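Long-range contact in cyclic nucleotide-binding domain (CNMP-BD) protein (Geobacter metallireducens, PDB 3MDP), which probably binds a cyclic nucleotide or similar small ligand in a double-stranded beta-helix domain and may act as a DNA-binding transcription factor: residues D48-Y62 and S97-N111. Numbering follows the deposited sequence. Where two conformers were deposited one is given.
With EDO (1,2-ethanediol), chain C.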
loop_
_atom_site.group_PDB
_atom_site.type_symbol
_atom_site.label_atom_id
_atom_site.label_comp_id
_atom_site.label_asym_id
_atom_site.label_seq_id
_atom_site.Cartn_x
_atom_site.Cartn_y
_atom_site.Cartn_z
ATOM N N ASP A 48 3.999 15.961 4.473
ATOM C CA ASP A 48 2.917 16.687 5.105
ATOM C C ASP A 48 1.731 16.969 4.171
ATOM O O ASP A 48 0.771 17.629 4.592
ATOM C CB ASP A 48 3.462 17.998 5.706
ATOM C CG ASP A 48 4.163 17.772 7.050
ATOM O OD1 ASP A 48 3.862 16.778 7.740
ATOM O OD2 ASP A 48 5.002 18.601 7.405
ATOM N N ASN A 49 1.777 16.447 2.939
ATOM C CA ASN A 49 0.731 16.675 1.928
ATOM C C ASN A 49 0.423 15.411 1.127
ATOM O O ASN A 49 1.330 14.816 0.525
ATOM C CB ASN A 49 1.160 17.773 0.962
ATOM C CG ASN A 49 1.435 19.095 1.666
ATOM O OD1 ASN A 49 2.522 19.309 2.198
ATOM N ND2 ASN A 49 0.435 19.974 1.698
ATOM N N LEU A 50 -0.844 14.986 1.165
ATOM C CA LEU A 50 -1.336 13.901 0.342
ATOM C C LEU A 50 -2.099 14.592 -0.802
ATOM O O LEU A 50 -2.857 15.535 -0.564
ATOM C CB LEU A 50 -2.239 12.986 1.159
ATOM C CG LEU A 50 -2.851 11.820 0.382
ATOM C CD1 LEU A 50 -1.759 10.830 0.002
ATOM C CD2 LEU A 50 -3.962 11.165 1.172
HETATM N N MSE A 51 -1.842 14.179 -2.030
HETATM C CA MSE A 51 -2.470 14.838 -3.175
HETATM C C MSE A 51 -3.282 13.884 -4.030
HETATM O O MSE A 51 -2.954 12.703 -4.144
HETATM C CB MSE A 51 -1.425 15.568 -4.014
HETATM C CG MSE A 51 -0.971 16.815 -3.321
HETATM SE SE MSE A 51 0.597 17.516 -4.160
HETATM C CE MSE A 51 0.941 19.056 -2.982
ATOM N N LEU A 52 -4.382 14.397 -4.558
ATOM C CA LEU A 52 -5.211 13.716 -5.571
ATOM C C LEU A 52 -5.031 14.543 -6.850
ATOM O O LEU A 52 -5.222 15.755 -6.836
ATOM C CB LEU A 52 -6.699 13.696 -5.182
ATOM C CG LEU A 52 -7.670 13.298 -6.311
ATOM C CD1 LEU A 52 -7.589 11.800 -6.563
ATOM C CD2 LEU A 52 -9.100 13.747 -5.949
ATOM N N LEU A 53 -4.581 13.902 -7.914
ATOM C CA LEU A 53 -4.386 14.586 -9.187
ATOM C C LEU A 53 -5.717 14.767 -9.894
ATOM O O LEU A 53 -6.406 13.806 -10.202
ATOM C CB LEU A 53 -3.398 13.813 -10.048
ATOM C CG LEU A 53 -2.946 14.476 -11.343
ATOM C CD1 LEU A 53 -2.329 15.873 -11.111
ATOM C CD2 LEU A 53 -2.001 13.531 -12.079
ATOM N N LEU A 54 -6.083 16.014 -10.130
ATOM C CA LEU A 54 -7.335 16.334 -10.824
ATOM C C LEU A 54 -7.151 16.532 -12.315
ATOM O O LEU A 54 -8.026 16.162 -13.104
ATOM C CB LEU A 54 -7.962 17.582 -10.240
ATOM C CG LEU A 54 -8.337 17.546 -8.758
ATOM C CD1 LEU A 54 -8.766 18.921 -8.307
ATOM C CD2 LEU A 54 -9.460 16.497 -8.505
ATOM N N GLU A 55 -6.027 17.124 -12.693
ATOM C CA GLU A 55 -5.761 17.480 -14.066
ATOM C C GLU A 55 -4.256 17.550 -14.263
ATOM O O GLU A 55 -3.527 17.963 -13.357
ATOM C CB GLU A 55 -6.392 18.844 -14.388
ATOM C CG GLU A 55 -6.196 19.294 -15.827
ATOM C CD GLU A 55 -6.515 20.762 -16.013
ATOM O OE1 GLU A 55 -7.306 21.300 -15.204
ATOM O OE2 GLU A 55 -5.964 21.374 -16.953
ATOM N N GLY A 56 -3.810 17.114 -15.446
ATOM C CA GLY A 56 -2.416 17.150 -15.840
ATOM C C GLY A 56 -1.678 15.845 -15.634
ATOM O O GLY A 56 -2.234 14.749 -15.803
ATOM N N GLY A 57 -0.403 15.956 -15.285
ATOM C CA GLY A 57 0.456 14.789 -15.242
ATOM C C GLY A 57 1.540 15.033 -14.216
ATOM O O GLY A 57 2.060 16.141 -14.107
ATOM N N VAL A 58 1.897 13.975 -13.498
ATOM C CA VAL A 58 2.958 14.025 -12.509
ATOM C C VAL A 58 3.921 12.868 -12.704
ATOM O O VAL A 58 3.515 11.732 -12.998
ATOM C CB VAL A 58 2.396 14.029 -11.077
ATOM C CG1 VAL A 58 3.472 13.609 -10.046
ATOM C CG2 VAL A 58 1.820 15.409 -10.738
ATOM N N GLU A 59 5.206 13.172 -12.580
ATOM C CA GLU A 59 6.234 12.143 -12.555
ATOM C C GLU A 59 6.818 12.009 -11.152
ATOM O O GLU A 59 7.162 13.009 -10.503
ATOM C CB GLU A 59 7.334 12.461 -13.565
ATOM C CG GLU A 59 6.989 11.997 -14.973
ATOM C CD GLU A 59 8.147 12.099 -15.939
ATOM O OE1 GLU A 59 9.269 12.441 -15.495
ATOM O OE2 GLU A 59 7.933 11.835 -17.139
ATOM N N LEU A 60 6.910 10.773 -10.668
ATOM C CA LEU A 60 7.596 10.527 -9.425
ATOM C C LEU A 60 8.969 10.073 -9.842
ATOM O O LEU A 60 9.104 9.191 -10.699
ATOM C CB LEU A 60 6.862 9.449 -8.637
ATOM C CG LEU A 60 5.410 9.784 -8.316
ATOM C CD1 LEU A 60 4.829 8.687 -7.455
ATOM C CD2 LEU A 60 5.295 11.210 -7.628
ATOM N N PHE A 61 9.993 10.668 -9.240
ATOM C CA PHE A 61 11.362 10.429 -9.667
ATOM C C PHE A 61 12.377 10.577 -8.539
ATOM O O PHE A 61 12.068 11.089 -7.465
ATOM C CB PHE A 61 11.701 11.416 -10.787
ATOM C CG PHE A 61 11.785 12.847 -10.326
ATOM C CD1 PHE A 61 10.627 13.599 -10.127
ATOM C CD2 PHE A 61 13.010 13.441 -10.070
ATOM C CE1 PHE A 61 10.704 14.920 -9.682
ATOM C CE2 PHE A 61 13.088 14.763 -9.634
ATOM C CZ PHE A 61 11.946 15.497 -9.443
ATOM N N TYR A 62 13.592 10.115 -8.814
ATOM C CA TYR A 62 14.786 10.420 -8.000
ATOM C C TYR A 62 15.660 11.495 -8.664
ATOM O O TYR A 62 15.909 11.440 -9.879
ATOM C CB TYR A 62 15.647 9.184 -7.817
ATOM C CG TYR A 62 14.904 7.962 -7.329
ATOM C CD1 TYR A 62 13.971 8.049 -6.304
ATOM C CD2 TYR A 62 15.174 6.709 -7.869
ATOM C CE1 TYR A 62 13.307 6.930 -5.852
ATOM C CE2 TYR A 62 14.520 5.572 -7.416
ATOM C CZ TYR A 62 13.592 5.690 -6.409
ATOM O OH TYR A 62 12.956 4.566 -5.963
ATOM N N SER A 97 10.152 9.559 -2.953
ATOM C CA SER A 97 10.521 10.058 -4.264
ATOM C C SER A 97 10.129 11.513 -4.342
ATOM O O SER A 97 9.372 11.988 -3.506
ATOM C CB SER A 97 9.818 9.221 -5.346
ATOM O OG SER A 97 8.419 9.419 -5.317
ATOM N N SER A 98 10.661 12.229 -5.329
ATOM C CA SER A 98 10.204 13.558 -5.634
ATOM C C SER A 98 9.056 13.464 -6.633
ATOM O O SER A 98 8.868 12.421 -7.263
ATOM C CB SER A 98 11.341 14.412 -6.190
ATOM O OG SER A 98 12.415 14.488 -5.259
ATOM N N ALA A 99 8.283 14.553 -6.739
ATOM C CA ALA A 99 7.191 14.685 -7.703
ATOM C C ALA A 99 7.306 15.980 -8.509
ATOM O O ALA A 99 7.508 17.073 -7.949
ATOM C CB ALA A 99 5.844 14.626 -7.011
ATOM N N ARG A 100 7.164 15.861 -9.827
ATOM C CA ARG A 100 7.151 17.033 -10.677
ATOM C C ARG A 100 6.009 16.994 -11.677
ATOM O O ARG A 100 5.603 15.909 -12.164
ATOM C CB ARG A 100 8.494 17.218 -11.380
ATOM C CG ARG A 100 8.883 16.126 -12.364
ATOM C CD ARG A 100 10.229 16.409 -12.979
ATOM N NE ARG A 100 10.731 15.195 -13.604
ATOM C CZ ARG A 100 12.007 14.821 -13.644
ATOM N NH1 ARG A 100 12.974 15.582 -13.131
ATOM N NH2 ARG A 100 12.317 13.662 -14.213
ATOM N N ALA A 101 5.509 18.188 -11.983
ATOM C CA ALA A 101 4.457 18.376 -12.961
ATOM C C ALA A 101 5.030 18.200 -14.371
ATOM O O ALA A 101 6.054 18.798 -14.717
ATOM C CB ALA A 101 3.822 19.757 -12.797
ATOM N N THR A 102 4.377 17.380 -15.191
ATOM C CA THR A 102 4.802 17.219 -16.595
ATOM C C THR A 102 3.875 17.959 -17.551
ATOM O O THR A 102 4.152 18.035 -18.742
ATOM C CB THR A 102 4.852 15.743 -16.982
ATOM O OG1 THR A 102 3.552 15.187 -16.816
ATOM C CG2 THR A 102 5.812 15.005 -16.075
ATOM N N LYS A 103 2.774 18.480 -17.019
ATOM C CA LYS A 103 1.842 19.340 -17.739
ATOM C C LYS A 103 1.267 20.268 -16.685
ATOM O O LYS A 103 1.567 20.118 -15.505
ATOM C CB LYS A 103 0.665 18.574 -18.392
ATOM C CG LYS A 103 0.790 17.113 -18.566
ATOM C CD LYS A 103 -0.347 16.602 -19.469
ATOM C CE LYS A 103 -0.362 15.082 -19.546
ATOM N NZ LYS A 103 -1.101 14.570 -20.752
ATOM N N PRO A 104 0.417 21.210 -17.095
ATOM C CA PRO A 104 -0.181 22.043 -16.049
ATOM C C PRO A 104 -1.025 21.170 -15.121
ATOM O O PRO A 104 -1.807 20.357 -15.593
ATOM C CB PRO A 104 -0.994 23.083 -16.837
ATOM C CG PRO A 104 -0.286 23.153 -18.229
ATOM C CD PRO A 104 0.192 21.736 -18.462
ATOM N N VAL A 105 -0.810 21.298 -13.812
ATOM C CA VAL A 105 -1.384 20.375 -12.825
ATOM C C VAL A 105 -2.359 21.104 -11.887
ATOM O O VAL A 105 -2.088 22.230 -11.459
ATOM C CB VAL A 105 -0.261 19.694 -12.031
ATOM C CG1 VAL A 105 -0.733 19.201 -10.633
ATOM C CG2 VAL A 105 0.344 18.544 -12.839
ATOM N N ARG A 106 -3.502 20.469 -11.624
ATOM C CA ARG A 106 -4.366 20.796 -10.473
ATOM C C ARG A 106 -4.522 19.557 -9.590
ATOM O O ARG A 106 -4.713 18.426 -10.079
ATOM C CB ARG A 106 -5.761 21.247 -10.895
ATOM C CG ARG A 106 -5.810 22.548 -11.657
ATOM C CD ARG A 106 -7.261 23.030 -11.910
ATOM N NE ARG A 106 -7.973 22.110 -12.804
ATOM C CZ ARG A 106 -8.982 21.303 -12.462
ATOM N NH1 ARG A 106 -9.489 21.284 -11.235
ATOM N NH2 ARG A 106 -9.518 20.516 -13.382
ATOM N N VAL A 107 -4.468 19.794 -8.292
ATOM C CA VAL A 107 -4.598 18.747 -7.290
ATOM C C VAL A 107 -5.544 19.194 -6.177
ATOM O O VAL A 107 -5.807 20.386 -6.009
ATOM C CB VAL A 107 -3.249 18.393 -6.628
ATOM C CG1 VAL A 107 -2.208 17.958 -7.655
ATOM C CG2 VAL A 107 -2.676 19.606 -5.759
ATOM N N VAL A 108 -6.093 18.202 -5.477
ATOM C CA VAL A 108 -6.562 18.360 -4.138
ATOM C C VAL A 108 -5.376 18.078 -3.213
ATOM O O VAL A 108 -4.802 16.971 -3.230
ATOM C CB VAL A 108 -7.692 17.389 -3.773
ATOM C CG1 VAL A 108 -8.162 17.746 -2.359
ATOM C CG2 VAL A 108 -8.865 17.538 -4.782
ATOM N N ASP A 109 -5.010 19.092 -2.437
ATOM C CA ASP A 109 -3.908 19.023 -1.468
ATOM C C ASP A 109 -4.495 18.847 -0.059
ATOM O O ASP A 109 -5.192 19.717 0.462
ATOM C CB ASP A 109 -3.082 20.314 -1.588
ATOM C CG ASP A 109 -1.873 20.374 -0.651
ATOM O OD1 ASP A 109 -1.575 19.399 0.040
ATOM O OD2 ASP A 109 -1.234 21.457 -0.597
ATOM N N ILE A 110 -4.220 17.698 0.527
ATOM C CA ILE A 110 -4.761 17.299 1.814
ATOM C C ILE A 110 -3.657 17.380 2.871
ATOM O O ILE A 110 -2.529 16.939 2.639
ATOM C CB ILE A 110 -5.355 15.880 1.752
ATOM C CG1 ILE A 110 -6.249 15.754 0.517
ATOM C CG2 ILE A 110 -6.113 15.571 3.065
ATOM C CD1 ILE A 110 -6.689 14.353 0.186
ATOM N N ASN A 111 -3.998 17.952 4.014
ATOM C CA ASN A 111 -3.067 18.133 5.129
ATOM C C ASN A 111 -2.741 16.782 5.751
ATOM O O ASN A 111 -3.590 16.166 6.404
ATOM C CB ASN A 111 -3.671 19.098 6.164
ATOM C CG ASN A 111 -2.682 19.463 7.284
ATOM O OD1 ASN A 111 -2.000 18.605 7.810
ATOM N ND2 ASN A 111 -2.621 20.737 7.638
HETATM C C1 EDO C . -2.421 21.221 2.772
HETATM O O1 EDO C . -2.080 21.578 4.124
HETATM C C2 EDO C . -3.592 22.054 2.279
HETATM O O2 EDO C . -4.782 21.427 2.727
HETATM O O HOH W 1 -3.011 20.231 -17.920
HETATM O O HOH W 2 14.485 12.641 -5.516
#
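Glu55 and Arg106 form a side-on salt bridge in which Glu55 OE1 accepts from both Arg106 NE, at 2.6 Å, and Arg106 NH2, at 3.0 Å. The oxygen lies in the guanidinium plane, while the carboxylate is turned 62° from it. A bend at chi3 of Arg106 brings NE round to Glu55; NH1 reaches Glu31, and Leu54 CB lies over one guanidinium face. The backbone of this pair forms a classic beta bulge, Leu54 N and Glu55 N both donating to Arg106 O. At the far end of this ladder Asn49 ND2 gives a 2.7 Å bond to the syn lone pair of Asp109 OD1, while Asp109 OD2 is salt-bridged to Lys32 NZ.

In the second ladder the Arg100 guanidinium stacks on Phe61, planes 10° apart and centres 3.8 Å apart, a cation-pi contact. Ser98 CB packs on the opposite ring face, 3.7 Å from the Phe61 centroid. A chi1 of 68° swings the Phe61 ring over to strand 98-101, between Ser98 and Arg100.

Leu53 CD1 fits against Val105 CG1 and Val107 CG1, and Leu60 CD2 touches Ala99 CB at 3.5 Å, on the face shared with Met51 and Val58. Leu52, Leu54 and Val108 pack on the other face.

The two antiparallel ladders, joined through Gly56-Gly57 and Thr102-Pro104, place these strands centrally in both four-stranded sheets of the double-stranded beta-helix. The Leu60 and Ser97 end borders the succinate-binding pocket near Arg140. Strands 29-34 and 39-41 flank segment 97-111, strands 83-84 and 74-78 flank 48-62, and Asn111 N-caps helix 112-121.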